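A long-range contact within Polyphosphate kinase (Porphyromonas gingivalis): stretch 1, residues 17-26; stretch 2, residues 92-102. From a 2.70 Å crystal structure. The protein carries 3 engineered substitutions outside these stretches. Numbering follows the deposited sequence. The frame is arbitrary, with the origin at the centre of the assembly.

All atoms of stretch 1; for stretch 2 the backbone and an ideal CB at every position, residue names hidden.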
ATOM      1  N   TRP A  17     -18.162  23.042  13.808  1.00 52.40           N
ATOM      2  CA  TRP A  17     -17.352  22.281  12.861  1.00 65.14           C
ATOM      3  C   TRP A  17     -17.504  22.826  11.460  1.00 61.91           C
ATOM      4  O   TRP A  17     -16.517  23.051  10.775  1.00 70.56           O
ATOM      5  CB  TRP A  17     -17.683  20.796  12.855  1.00 56.99           C
ATOM      6  CG  TRP A  17     -16.731  20.024  11.990  1.00 49.42           C
ATOM      7  CD1 TRP A  17     -15.545  19.462  12.379  1.00 49.06           C
ATOM      8  CD2 TRP A  17     -16.870  19.739  10.595  1.00 56.36           C
ATOM      9  NE1 TRP A  17     -14.945  18.844  11.318  1.00 45.29           N
ATOM     10  CE2 TRP A  17     -15.734  18.997  10.208  1.00 58.90           C
ATOM     11  CE3 TRP A  17     -17.844  20.043   9.632  1.00 54.87           C
ATOM     12  CZ2 TRP A  17     -15.541  18.548   8.898  1.00 48.50           C
ATOM     13  CZ3 TRP A  17     -17.656  19.593   8.338  1.00 59.61           C
ATOM     14  CH2 TRP A  17     -16.505  18.854   7.980  1.00 53.78           C
ATOM     15  N   LEU A  18     -18.748  23.034  11.041  1.00 60.19           N
ATOM     16  CA  LEU A  18     -19.040  23.534   9.702  1.00 54.43           C
ATOM     17  C   LEU A  18     -18.366  24.871   9.441  1.00 49.75           C
ATOM     18  O   LEU A  18     -17.967  25.174   8.320  1.00 64.39           O
ATOM     19  CB  LEU A  18     -20.555  23.592   9.467  1.00 53.64           C
ATOM     20  CG  LEU A  18     -21.183  22.208   9.239  1.00 51.44           C
ATOM     21  CD1 LEU A  18     -22.704  22.232   9.345  1.00 57.09           C
ATOM     22  CD2 LEU A  18     -20.744  21.611   7.901  1.00 68.87           C
ATOM     23  N   SER A  19     -18.203  25.647  10.503  1.00 59.78           N
ATOM     24  CA  SER A  19     -17.478  26.906  10.450  1.00 68.18           C
ATOM     25  C   SER A  19     -16.020  26.681  10.058  1.00 68.21           C
ATOM     26  O   SER A  19     -15.442  27.448   9.284  1.00 60.38           O
ATOM     27  CB  SER A  19     -17.555  27.591  11.817  1.00 62.56           C
ATOM     28  OG  SER A  19     -16.974  28.873  11.780  1.00 57.19           O
ATOM     29  N   PHE A  20     -15.440  25.618  10.609  1.00 66.11           N
ATOM     30  CA  PHE A  20     -14.068  25.230  10.315  1.00 51.58           C
ATOM     31  C   PHE A  20     -13.935  24.848   8.846  1.00 47.74           C
ATOM     32  O   PHE A  20     -13.004  25.283   8.167  1.00 44.55           O
ATOM     33  CB  PHE A  20     -13.641  24.096  11.252  1.00 42.08           C
ATOM     34  CG  PHE A  20     -12.568  23.212  10.707  1.00 53.68           C
ATOM     35  CD1 PHE A  20     -11.266  23.682  10.558  1.00 50.00           C
ATOM     36  CD2 PHE A  20     -12.849  21.887  10.374  1.00 47.60           C
ATOM     37  CE1 PHE A  20     -10.264  22.860  10.061  1.00 42.03           C
ATOM     38  CE2 PHE A  20     -11.859  21.050   9.874  1.00 50.89           C
ATOM     39  CZ  PHE A  20     -10.562  21.534   9.718  1.00 60.89           C
ATOM     40  N   ASN A  21     -14.879  24.069   8.337  1.00 46.88           N
ATOM     41  CA  ASN A  21     -14.782  23.666   6.947  1.00 54.07           C
ATOM     42  C   ASN A  21     -15.050  24.824   5.995  1.00 56.10           C
ATOM     43  O   ASN A  21     -14.513  24.847   4.889  1.00 69.22           O
ATOM     44  CB  ASN A  21     -15.629  22.436   6.630  1.00 48.68           C
ATOM     45  CG  ASN A  21     -14.864  21.403   5.814  1.00 58.35           C
ATOM     46  OD1 ASN A  21     -13.637  21.293   5.907  1.00 55.82           O
ATOM     47  ND2 ASN A  21     -15.586  20.640   5.010  1.00 92.22           N
ATOM     48  N   GLU A  22     -15.837  25.803   6.441  1.00 56.35           N
ATOM     49  CA  GLU A  22     -15.966  27.075   5.721  1.00 53.79           C
ATOM     50  C   GLU A  22     -14.596  27.758   5.549  1.00 59.91           C
ATOM     51  O   GLU A  22     -14.266  28.238   4.466  1.00 66.36           O
ATOM     52  CB  GLU A  22     -16.933  28.003   6.451  1.00 53.67           C
ATOM     53  CG  GLU A  22     -16.960  29.441   5.942  1.00 55.06           C
ATOM     54  CD  GLU A  22     -18.270  29.837   5.255  1.00 88.26           C
ATOM     55  OE1 GLU A  22     -18.437  31.050   4.992  1.00103.47           O
ATOM     56  OE2 GLU A  22     -19.127  28.959   4.982  1.00 62.86           O
ATOM     57  N   ARG A  23     -13.795  27.783   6.612  1.00 58.74           N
ATOM     58  CA  ARG A  23     -12.465  28.377   6.547  1.00 50.72           C
ATOM     59  C   ARG A  23     -11.512  27.602   5.614  1.00 61.23           C
ATOM     60  O   ARG A  23     -10.606  28.189   5.007  1.00 49.70           O
ATOM     61  CB  ARG A  23     -11.883  28.499   7.949  1.00 46.49           C
ATOM     62  CG  ARG A  23     -10.442  28.963   7.995  1.00 58.19           C
ATOM     63  CD  ARG A  23     -10.292  30.367   7.448  1.00 35.62           C
ATOM     64  NE  ARG A  23      -8.891  30.765   7.419  1.00 51.64           N
ATOM     65  CZ  ARG A  23      -8.128  30.753   6.331  1.00 40.08           C
ATOM     66  NH1 ARG A  23      -8.632  30.355   5.176  1.00 50.12           N
ATOM     67  NH2 ARG A  23      -6.862  31.146   6.400  1.00 49.43           N
ATOM     68  N   VAL A  24     -11.722  26.290   5.503  1.00 58.48           N
ATOM     69  CA  VAL A  24     -10.961  25.467   4.557  1.00 50.80           C
ATOM     70  C   VAL A  24     -11.356  25.850   3.126  1.00 48.90           C
ATOM     71  O   VAL A  24     -10.499  26.080   2.269  1.00 47.78           O
ATOM     72  CB  VAL A  24     -11.174  23.953   4.811  1.00 47.24           C
ATOM     73  CG1 VAL A  24     -10.409  23.124   3.799  1.00 68.08           C
ATOM     74  CG2 VAL A  24     -10.714  23.590   6.203  1.00 39.58           C
ATOM     75  N   LEU A  25     -12.660  25.951   2.891  1.00 58.83           N
ATOM     76  CA  LEU A  25     -13.190  26.442   1.622  1.00 56.40           C
ATOM     77  C   LEU A  25     -12.644  27.828   1.272  1.00 54.45           C
ATOM     78  O   LEU A  25     -12.433  28.136   0.106  1.00 57.33           O
ATOM     79  CB  LEU A  25     -14.721  26.465   1.649  1.00 48.46           C
ATOM     80  CG  LEU A  25     -15.448  26.680   0.320  1.00 58.28           C
ATOM     81  CD1 LEU A  25     -14.767  25.941  -0.807  1.00 48.72           C
ATOM     82  CD2 LEU A  25     -16.883  26.228   0.432  1.00 64.52           C
HETATM   83  N   MSE A  26     -12.416  28.659   2.284  1.00 57.09           N
HETATM   84  CA  MSE A  26     -11.856  29.985   2.054  1.00 50.36           C
HETATM   85  C   MSE A  26     -10.421  29.973   1.533  1.00 55.39           C
HETATM   86  O   MSE A  26     -10.080  30.802   0.680  1.00 44.23           O
HETATM   87  CB  MSE A  26     -11.965  30.838   3.300  1.00 51.63           C
HETATM   88  CG  MSE A  26     -13.356  31.377   3.495  1.00 52.38           C
HETATM   89 SE   MSE A  26     -13.706  31.939   5.325  1.00 79.30          SE
HETATM   90  CE  MSE A  26     -15.354  32.946   4.959  1.00 90.75           C
ATOM     91  N   UNK A  92     -25.604  23.001   1.724  1.00 67.83           N
ATOM     92  CA  UNK A  92     -26.112  23.441   0.423  1.00 61.43           C
ATOM     93  C   UNK A  92     -25.535  24.796   0.036  1.00 58.43           C
ATOM     94  O   UNK A  92     -25.194  25.031  -1.127  1.00 63.80           O
ATOM     95  CB  UNK A  92     -27.640  23.510   0.442  1.00 61.43           C
ATOM     96  N   UNK A  93     -25.387  25.665   1.030  1.00 54.01           N
ATOM     97  CA  UNK A  93     -24.810  26.985   0.825  1.00 62.19           C
ATOM     98  C   UNK A  93     -23.314  26.894   0.486  1.00 55.07           C
ATOM     99  O   UNK A  93     -22.840  27.538  -0.453  1.00 49.90           O
ATOM    100  CB  UNK A  93     -25.019  27.847   2.071  1.00 62.19           C
ATOM    101  N   UNK A  94     -22.588  26.071   1.236  1.00 57.54           N
ATOM    102  CA  UNK A  94     -21.146  25.916   1.047  1.00 59.87           C
ATOM    103  C   UNK A  94     -20.848  25.288  -0.302  1.00 61.83           C
ATOM    104  O   UNK A  94     -19.879  25.647  -0.980  1.00 58.96           O
ATOM    105  CB  UNK A  94     -20.542  25.068   2.168  1.00 59.87           C
ATOM    106  N   UNK A  95     -21.713  24.362  -0.689  1.00 61.21           N
ATOM    107  CA  UNK A  95     -21.641  23.727  -1.984  1.00 59.08           C
ATOM    108  C   UNK A  95     -21.678  24.752  -3.107  1.00 62.21           C
ATOM    109  O   UNK A  95     -20.886  24.670  -4.039  1.00 65.10           O
ATOM    110  CB  UNK A  95     -22.785  22.723  -2.144  1.00 59.08           C
ATOM    111  N   UNK A  96     -22.584  25.722  -2.999  1.00 59.53           N
ATOM    112  CA  UNK A  96     -22.728  26.756  -4.012  1.00 45.21           C
ATOM    113  C   UNK A  96     -21.479  27.617  -4.109  1.00 53.78           C
ATOM    114  O   UNK A  96     -21.026  27.965  -5.211  1.00 52.90           O
ATOM    115  CB  UNK A  96     -23.946  27.631  -3.707  1.00 45.21           C
ATOM    116  N   UNK A  97     -20.934  27.964  -2.950  1.00 38.40           N
ATOM    117  CA  UNK A  97     -19.647  28.634  -2.891  1.00 52.16           C
ATOM    118  C   UNK A  97     -18.544  27.819  -3.585  1.00 60.45           C
ATOM    119  O   UNK A  97     -17.812  28.360  -4.423  1.00 58.26           O
ATOM    120  CB  UNK A  97     -19.267  28.898  -1.433  1.00 52.16           C
ATOM    121  N   UNK A  98     -18.444  26.532  -3.237  1.00 45.68           N
ATOM    122  CA  UNK A  98     -17.461  25.614  -3.814  1.00 55.95           C
ATOM    123  C   UNK A  98     -17.443  25.664  -5.344  1.00 62.25           C
ATOM    124  O   UNK A  98     -16.385  25.826  -5.960  1.00 72.30           O
ATOM    125  CB  UNK A  98     -17.750  24.185  -3.350  1.00 55.95           C
ATOM    126  N   UNK A  99     -18.614  25.543  -5.955  1.00 60.20           N
ATOM    127  CA  UNK A  99     -18.691  25.539  -7.408  1.00 58.74           C
ATOM    128  C   UNK A  99     -18.376  26.890  -8.051  1.00 53.56           C
ATOM    129  O   UNK A  99     -17.785  26.944  -9.133  1.00 46.52           O
ATOM    130  CB  UNK A  99     -20.089  25.089  -7.838  1.00 58.74           C
ATOM    131  N   UNK A 100     -18.744  27.971  -7.368  1.00 41.52           N
ATOM    132  CA  UNK A 100     -18.327  29.305  -7.769  1.00 52.16           C
ATOM    133  C   UNK A 100     -16.804  29.402  -7.807  1.00 57.01           C
ATOM    134  O   UNK A 100     -16.239  29.838  -8.798  1.00 48.43           O
ATOM    135  CB  UNK A 100     -18.905  30.355  -6.818  1.00 52.16           C
ATOM    136  N   UNK A 101     -16.140  28.961  -6.744  1.00 58.31           N
ATOM    137  CA  UNK A 101     -14.679  28.955  -6.721  1.00 51.86           C
ATOM    138  C   UNK A 101     -14.131  28.097  -7.854  1.00 56.11           C
ATOM    139  O   UNK A 101     -13.227  28.515  -8.571  1.00 53.66           O
ATOM    140  CB  UNK A 101     -14.163  28.446  -5.373  1.00 51.86           C
ATOM    141  N   UNK A 102     -14.719  26.919  -8.040  1.00 64.59           N
ATOM    142  CA  UNK A 102     -14.218  25.961  -9.023  1.00 65.63           C
ATOM    143  C   UNK A 102     -14.353  26.447 -10.463  1.00 56.79           C
ATOM    144  O   UNK A 102     -13.387  26.434 -11.229  1.00 53.20           O
ATOM    145  CB  UNK A 102     -14.957  24.631  -8.866  1.00 65.63           C
TER

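Both stretches are helical throughout, and their axes run nearly parallel, 8° apart, with a closest approach of 10.8 Å. That spacing leaves room for side chains between the backbones, so each position of stretch 2 can be judged by where its CB points. Backbone angles are helical at every position, which disfavours proline and glycine generally but otherwise discriminates little.

Position 92 has nothing of stretch 1 within 5.5 Å of its ideal CB, so stretch 1 places no demand on it; it is Ile92.

At position 93 CB points sideways, and it too has no neighbour within 5.5 Å. Yet the end of the Glu22 side chain reaches toward stretch 2 near this position, so a long side chain with a positive charge could meet its carboxylate, lysine or arginine alike. The residue is Arg93. Its chain bends at chi3 (p, 51°) and brings NH2 to 2.8 Å from Glu22 OE2, a salt bridge that is also a hydrogen bond. The oxygen lies at the edge of the guanidinium, near its plane, where the N-H bonds point.

Position 94 directs CB toward stretch 1, 4.2 Å from Leu25 CD2 and 5.0 Å from Glu22 OE2. Two acceptors lie ahead, the carboxylate and the carbonyl of Leu18, which suggests a side chain that can donate hydrogen bonds; glutamine is of fitting length, and lysine or arginine could also be guessed. Gln94 answers with one amide group: NE2 donates to Leu18 O at 3.2 Å and to Glu22 OE2 at 3.3 Å. Leu18 O already accepts from the backbone N of Glu22 at 2.9 Å, so the amide adds a second donor to a carbonyl engaged within its own helix. Glu22 OE2 thus receives hydrogen bonds from both Arg93 and Gln94.

Positions 95 and 96 offer no contact: CB points away at the first and sideways at the second, with stretch 1 beyond 5.5 Å of both. Stretch 1 sets no requirement at either; they are Asp95 and Glu96, and neither contacts it.

Position 97 points toward stretch 1, with its CB 4.0 Å from Leu25 CD2. A methyl group so near favours an aliphatic side chain such as leucine, isoleucine or methionine. Leu97 places CD2 3.6 Å from Leu25 CD2.

At position 98 CB points sideways, 4.3 Å from Leu25 CD1. Aliphatic or aromatic residues would both suit. Tyr98 takes chi1 t, and its ring atom CD1 lies 3.8 Å from Leu25 CD1, an oblique approach; its hydroxyl is hydrogen-bonded elsewhere in the structure.

Positions 99 and 100 are out of reach of stretch 1, which sets no requirement; Tyr99 and Arg100 occupy them.

Position 101 again points toward stretch 1, but its CB is 5.2 Å from Leu25 CD1, leaving space for a longer apolar chain: isoleucine, leucine or methionine. Ile101 extends CD1 to 3.6 Å from Leu25 CD1. With it the hole is complete: Leu25 sits as a knob among Gln94, Leu97, Tyr98 and Ile101.

Position 102 is out of reach, and Phe102 makes no contact here.

Stretch 2 92-102: IRQDELYYRIF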
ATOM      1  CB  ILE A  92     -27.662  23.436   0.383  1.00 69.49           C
ATOM      2  CG1 ILE A  92     -28.181  21.994   0.310  1.00 57.13           C
ATOM      3  CG2 ILE A  92     -28.185  24.235  -0.797  1.00 51.79           C
ATOM      4  CD1 ILE A  92     -29.667  21.852   0.556  1.00 78.57           C
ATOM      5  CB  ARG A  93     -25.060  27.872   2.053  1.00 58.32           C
ATOM      6  CG  ARG A  93     -24.724  29.339   1.833  1.00 66.30           C
ATOM      7  CD  ARG A  93     -24.688  30.146   3.124  1.00 65.38           C
ATOM      8  NE  ARG A  93     -23.854  29.537   4.163  1.00100.54           N
ATOM      9  CZ  ARG A  93     -22.527  29.642   4.250  1.00 89.99           C
ATOM     10  NH1 ARG A  93     -21.831  30.332   3.354  1.00 91.20           N
ATOM     11  NH2 ARG A  93     -21.891  29.047   5.247  1.00103.63           N
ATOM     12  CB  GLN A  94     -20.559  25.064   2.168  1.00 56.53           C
ATOM     13  CG  GLN A  94     -20.645  25.742   3.513  1.00 49.09           C
ATOM     14  CD  GLN A  94     -19.922  25.002   4.608  1.00 63.42           C
ATOM     15  OE1 GLN A  94     -19.853  23.771   4.614  1.00 76.31           O
ATOM     16  NE2 GLN A  94     -19.381  25.756   5.558  1.00 54.82           N
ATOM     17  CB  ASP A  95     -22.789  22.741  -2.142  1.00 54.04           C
ATOM     18  CG  ASP A  95     -22.549  21.752  -3.260  1.00 76.58           C
ATOM     19  OD1 ASP A  95     -21.400  21.271  -3.396  1.00 68.09           O
ATOM     20  OD2 ASP A  95     -23.511  21.453  -3.996  1.00 78.73           O
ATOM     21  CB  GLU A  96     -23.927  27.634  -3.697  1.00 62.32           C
ATOM     22  CG  GLU A  96     -25.264  26.950  -3.894  1.00 89.31           C
ATOM     23  CD  GLU A  96     -26.430  27.906  -3.730  1.00107.69           C
ATOM     24  OE1 GLU A  96     -26.195  29.136  -3.641  1.00118.05           O
ATOM     25  OE2 GLU A  96     -27.583  27.426  -3.692  1.00 98.36           O
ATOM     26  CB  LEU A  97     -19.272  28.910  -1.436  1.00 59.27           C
ATOM     27  CG  LEU A  97     -17.916  29.550  -1.164  1.00 52.17           C
ATOM     28  CD1 LEU A  97     -17.760  30.873  -1.914  1.00 51.27           C
ATOM     29  CD2 LEU A  97     -17.774  29.754   0.315  1.00 55.67           C
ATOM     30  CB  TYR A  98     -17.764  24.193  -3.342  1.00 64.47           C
ATOM     31  CG  TYR A  98     -16.676  23.157  -3.559  1.00 59.79           C
ATOM     32  CD1 TYR A  98     -15.890  22.720  -2.498  1.00 55.02           C
ATOM     33  CD2 TYR A  98     -16.473  22.576  -4.807  1.00 56.65           C
ATOM     34  CE1 TYR A  98     -14.913  21.752  -2.680  1.00 63.92           C
ATOM     35  CE2 TYR A  98     -15.491  21.608  -5.001  1.00 41.60           C
ATOM     36  CZ  TYR A  98     -14.722  21.200  -3.938  1.00 65.43           C
ATOM     37  OH  TYR A  98     -13.752  20.243  -4.138  1.00 66.93           O
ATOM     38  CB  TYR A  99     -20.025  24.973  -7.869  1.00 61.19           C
ATOM     39  CG  TYR A  99     -20.060  23.456  -7.822  1.00 74.49           C
ATOM     40  CD1 TYR A  99     -19.606  22.688  -8.897  1.00 85.41           C
ATOM     41  CD2 TYR A  99     -20.533  22.788  -6.702  1.00 44.37           C
ATOM     42  CE1 TYR A  99     -19.633  21.297  -8.856  1.00 73.50           C
ATOM     43  CE2 TYR A  99     -20.566  21.399  -6.655  1.00 67.89           C
ATOM     44  CZ  TYR A  99     -20.114  20.666  -7.728  1.00 62.77           C
ATOM     45  OH  TYR A  99     -20.164  19.301  -7.667  1.00 79.71           O
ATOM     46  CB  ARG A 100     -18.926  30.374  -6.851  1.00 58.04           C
ATOM     47  CG  ARG A 100     -20.192  31.009  -7.396  1.00 42.13           C
ATOM     48  CD  ARG A 100     -20.664  32.158  -6.523  1.00 63.50           C
ATOM     49  NE  ARG A 100     -21.403  31.686  -5.358  1.00 85.94           N
ATOM     50  CZ  ARG A 100     -21.077  31.941  -4.094  1.00 83.51           C
ATOM     51  NH1 ARG A 100     -20.022  32.694  -3.808  1.00 91.19           N
ATOM     52  NH2 ARG A 100     -21.823  31.446  -3.114  1.00 63.01           N
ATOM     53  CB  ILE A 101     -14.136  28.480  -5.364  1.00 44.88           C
ATOM     54  CG1 ILE A 101     -14.601  29.435  -4.275  1.00 41.40           C
ATOM     55  CG2 ILE A 101     -12.626  28.487  -5.351  1.00 41.07           C
ATOM     56  CD1 ILE A 101     -14.440  28.916  -2.895  1.00 38.08           C
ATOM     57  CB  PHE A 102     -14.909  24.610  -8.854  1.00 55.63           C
ATOM     58  CG  PHE A 102     -14.389  23.548  -9.777  1.00 66.92           C
ATOM     59  CD1 PHE A 102     -13.096  23.058  -9.635  1.00 64.84           C
ATOM     60  CD2 PHE A 102     -15.192  23.030 -10.783  1.00 50.27           C
ATOM     61  CE1 PHE A 102     -12.610  22.079 -10.478  1.00 48.53           C
ATOM     62  CE2 PHE A 102     -14.709  22.050 -11.629  1.00 51.46           C
ATOM     63  CZ  PHE A 102     -13.414  21.577 -11.480  1.00 52.16           C
TER
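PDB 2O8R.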